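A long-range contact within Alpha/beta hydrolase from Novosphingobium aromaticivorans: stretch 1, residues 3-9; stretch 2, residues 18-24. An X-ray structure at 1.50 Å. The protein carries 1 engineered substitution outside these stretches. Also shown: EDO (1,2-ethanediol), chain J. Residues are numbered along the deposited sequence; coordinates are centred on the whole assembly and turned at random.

Stretch 1, residues 3-9: AEYEDRY
Stretch 2 (18-24) LHFRAYE

Strand 6-9 pairs antiparallel with strand 18-23; their N-to-C directions are 146° apart and their axes approach to 4.7 Å. Together the two stretches bury 607 Å². The register is Glu6 with Ala22, Asp7 with Arg21, Arg8 with Phe20 and Tyr9 with His19, with paired CA atoms 4.6 to 5.2 Å apart. The backbone is extended throughout the paired region.

Ala3 does not touch stretch 2. Glu4 (phi/psi -84/-7, chi1 m) turns the chain. A water accepts from Glu24 N (3.0 Å) and donates to Glu4 O (2.7 Å), linking the two stretches beyond the ladder.

Tyr5 (-131/169, chi1 p, chi2 89°) points toward stretch 2 and has the largest area covered there. Its CB sits over the Tyr23 ring, 3.5 Å from the centroid; Tyr23 is m. Arg21 (m, t, t) runs extended across one face of the Tyr5 ring. Arg21 CD lies 3.7 Å from the Tyr5 ring centroid, almost on its normal. The guanidinium stacks flat, planes at 14°, with Arg21 CZ 4.1 Å from the same centroid and off-centre. A long side chain with a planar charged end suits this aromatic surface.

Glu6 (-120/144, chi1 m) forms a hydrogen-bonded pair with Ala22. Glu6 N donates to Ala22 O (2.9 Å), and Ala22 N donates to Glu6 O (2.8 Å). The Glu6 side chain is modelled only to CG.

Asp7 (-83/128, chi1 m, chi2 -57°) shares a face with Arg21, Tyr9 and His19. His19 (chi1 t, chi2 -122°) donates from NE2 to Asp7 OD1 (2.7 Å), which lies near the imidazole plane. His19 ND1 is bonded elsewhere in the structure, so this buried ring is satisfied at both nitrogens. A second water donates to Asp7 OD1 (2.7 Å) and accepts from Arg21 NE (3.0 Å). Ethanediol O1 donates to Asp7 OD2 (2.6 Å).

Arg8 (-133/163; m, m, t) lies on the face of Glu6, Phe20 and Ala22. Arg8 N donates to Phe20 O (2.8 Å), and Phe20 N donates to Arg8 O (2.9 Å). Phe20 (p, chi2 -75°) brings its ring under Arg8 CB, which is 3.5 Å from the centroid. Arg8 CG is 3.9 Å from Ala22 CB. The charged end leads away, and Arg8 NH1 makes a weak hydrogen bond to Asp7 O (3.2 Å).

Tyr9 (-138/156, chi1 m, chi2 -88°) sets its ring obliquely to His19, planes at 32°, centroids 5.1 Å apart. Tyr9 CA makes a CA-H...O contact with Leu18 O (3.1 Å).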

# COMPACT_ATOMS: atom_id res chain seq x y z
N ALA A 3 -19.12 -12.54 -0.89
CA ALA A 3 -17.97 -11.64 -0.69
C ALA A 3 -18.45 -10.30 -0.26
O ALA A 3 -19.60 -9.94 -0.53
CB ALA A 3 -17.15 -11.49 -1.97
N GLU A 4 -17.59 -9.53 0.42
CA GLU A 4 -17.95 -8.18 0.82
C GLU A 4 -17.71 -7.12 -0.30
O GLU A 4 -18.12 -5.95 -0.18
CB GLU A 4 -17.27 -7.79 2.15
CG GLU A 4 -17.99 -8.30 3.45
CD GLU A 4 -18.13 -7.24 4.57
OE1 GLU A 4 -18.04 -6.00 4.32
OE2 GLU A 4 -18.33 -7.65 5.73
N TYR A 5 -17.09 -7.56 -1.40
CA TYR A 5 -16.70 -6.71 -2.56
C TYR A 5 -17.13 -7.28 -3.92
O TYR A 5 -17.57 -8.44 -4.04
CB TYR A 5 -15.17 -6.52 -2.58
CG TYR A 5 -14.46 -7.83 -2.85
CD1 TYR A 5 -14.18 -8.26 -4.17
CD2 TYR A 5 -14.09 -8.67 -1.81
CE1 TYR A 5 -13.59 -9.49 -4.43
CE2 TYR A 5 -13.48 -9.88 -2.05
CZ TYR A 5 -13.27 -10.31 -3.37
OH TYR A 5 -12.67 -11.52 -3.58
N GLU A 6 -16.99 -6.44 -4.92
CA GLU A 6 -17.19 -6.79 -6.31
C GLU A 6 -15.89 -6.54 -7.02
O GLU A 6 -15.14 -5.62 -6.65
CB GLU A 6 -18.29 -5.93 -6.88
CG GLU A 6 -19.70 -6.28 -6.31
N ASP A 7 -15.58 -7.40 -7.98
CA ASP A 7 -14.39 -7.28 -8.77
C ASP A 7 -14.65 -6.29 -9.90
O ASP A 7 -15.64 -6.43 -10.66
CB ASP A 7 -13.92 -8.65 -9.29
CG ASP A 7 -13.32 -9.48 -8.21
OD1 ASP A 7 -12.37 -8.97 -7.61
OD2 ASP A 7 -13.79 -10.58 -7.94
N ARG A 8 -13.76 -5.29 -10.01
CA ARG A 8 -13.91 -4.24 -11.05
C ARG A 8 -12.57 -4.04 -11.74
O ARG A 8 -11.54 -4.51 -11.28
CB ARG A 8 -14.42 -2.95 -10.44
CG ARG A 8 -15.76 -3.05 -9.75
CD ARG A 8 -16.87 -2.97 -10.70
NE ARG A 8 -18.19 -3.10 -10.06
CZ ARG A 8 -19.00 -4.15 -10.13
NH1 ARG A 8 -18.65 -5.25 -10.78
NH2 ARG A 8 -20.16 -4.12 -9.49
N TYR A 9 -12.65 -3.40 -12.92
CA TYR A 9 -11.52 -3.24 -13.83
C TYR A 9 -11.48 -1.85 -14.40
O TYR A 9 -12.52 -1.19 -14.54
CB TYR A 9 -11.52 -4.31 -14.95
CG TYR A 9 -11.61 -5.65 -14.30
CD1 TYR A 9 -10.45 -6.33 -13.90
CD2 TYR A 9 -12.85 -6.16 -13.90
CE1 TYR A 9 -10.56 -7.54 -13.20
CE2 TYR A 9 -12.95 -7.36 -13.16
CZ TYR A 9 -11.79 -8.02 -12.82
OH TYR A 9 -11.82 -9.15 -12.07
N LEU A 18 -6.47 -3.56 -15.58
CA LEU A 18 -6.02 -3.46 -14.19
C LEU A 18 -7.26 -3.67 -13.30
O LEU A 18 -8.41 -3.37 -13.68
CB LEU A 18 -5.40 -2.10 -13.97
CG LEU A 18 -4.18 -1.83 -14.87
CD1 LEU A 18 -3.58 -0.44 -14.51
CD2 LEU A 18 -3.08 -2.94 -14.73
N HIS A 19 -7.00 -4.18 -12.11
CA HIS A 19 -8.04 -4.71 -11.21
C HIS A 19 -8.17 -3.94 -9.90
O HIS A 19 -7.18 -3.56 -9.31
CB HIS A 19 -7.72 -6.14 -10.91
CG HIS A 19 -8.62 -6.79 -9.92
ND1 HIS A 19 -8.13 -7.34 -8.75
CD2 HIS A 19 -9.96 -6.99 -9.91
CE1 HIS A 19 -9.16 -7.84 -8.05
NE2 HIS A 19 -10.26 -7.67 -8.76
N PHE A 20 -9.42 -3.71 -9.49
CA PHE A 20 -9.69 -3.20 -8.14
C PHE A 20 -10.86 -3.92 -7.52
O PHE A 20 -11.82 -4.30 -8.24
CB PHE A 20 -9.90 -1.66 -8.01
CG PHE A 20 -11.07 -1.08 -8.75
CD1 PHE A 20 -11.06 -0.92 -10.14
CD2 PHE A 20 -12.18 -0.63 -8.06
CE1 PHE A 20 -12.15 -0.34 -10.77
CE2 PHE A 20 -13.23 -0.02 -8.71
CZ PHE A 20 -13.21 0.09 -10.03
N ARG A 21 -10.77 -4.13 -6.20
CA ARG A 21 -11.92 -4.57 -5.42
C ARG A 21 -12.72 -3.36 -5.05
O ARG A 21 -12.13 -2.36 -4.63
CB ARG A 21 -11.56 -5.32 -4.19
CG ARG A 21 -10.83 -6.65 -4.46
CD ARG A 21 -10.52 -7.42 -3.15
NE ARG A 21 -10.13 -8.81 -3.38
CZ ARG A 21 -9.83 -9.66 -2.41
NH1 ARG A 21 -9.82 -9.25 -1.18
NH2 ARG A 21 -9.56 -10.93 -2.69
N ALA A 22 -14.03 -3.42 -5.22
CA ALA A 22 -14.91 -2.30 -4.85
C ALA A 22 -15.87 -2.76 -3.77
O ALA A 22 -16.55 -3.80 -3.91
CB ALA A 22 -15.69 -1.79 -6.09
N TYR A 23 -15.91 -2.02 -2.68
CA TYR A 23 -16.82 -2.29 -1.57
C TYR A 23 -17.82 -1.19 -1.53
O TYR A 23 -17.51 -0.01 -1.49
CB TYR A 23 -16.07 -2.33 -0.25
CG TYR A 23 -14.99 -3.40 -0.13
CD1 TYR A 23 -13.78 -3.27 -0.83
CD2 TYR A 23 -15.16 -4.53 0.64
CE1 TYR A 23 -12.78 -4.22 -0.71
CE2 TYR A 23 -14.15 -5.47 0.77
CZ TYR A 23 -12.97 -5.34 0.06
OH TYR A 23 -11.99 -6.28 0.22
N GLU A 24 -19.09 -1.56 -1.51
CA GLU A 24 -20.18 -0.61 -1.59
C GLU A 24 -20.32 0.11 -0.25
O GLU A 24 -20.01 -0.43 0.83
CB GLU A 24 -21.47 -1.31 -1.98
CG GLU A 24 -22.59 -0.35 -2.29
CD GLU A 24 -22.27 0.58 -3.47
OE1 GLU A 24 -21.60 1.65 -3.27
OE2 GLU A 24 -22.70 0.21 -4.60
C1 EDO J . -16.46 -11.94 -6.60
O1 EDO J . -16.35 -11.22 -7.81
C2 EDO J . -17.41 -11.18 -5.72
O2 EDO J . -16.85 -11.16 -4.42
O HOH W 1 -19.74 -4.44 -1.79
O HOH W 2 -10.54 -10.12 -6.02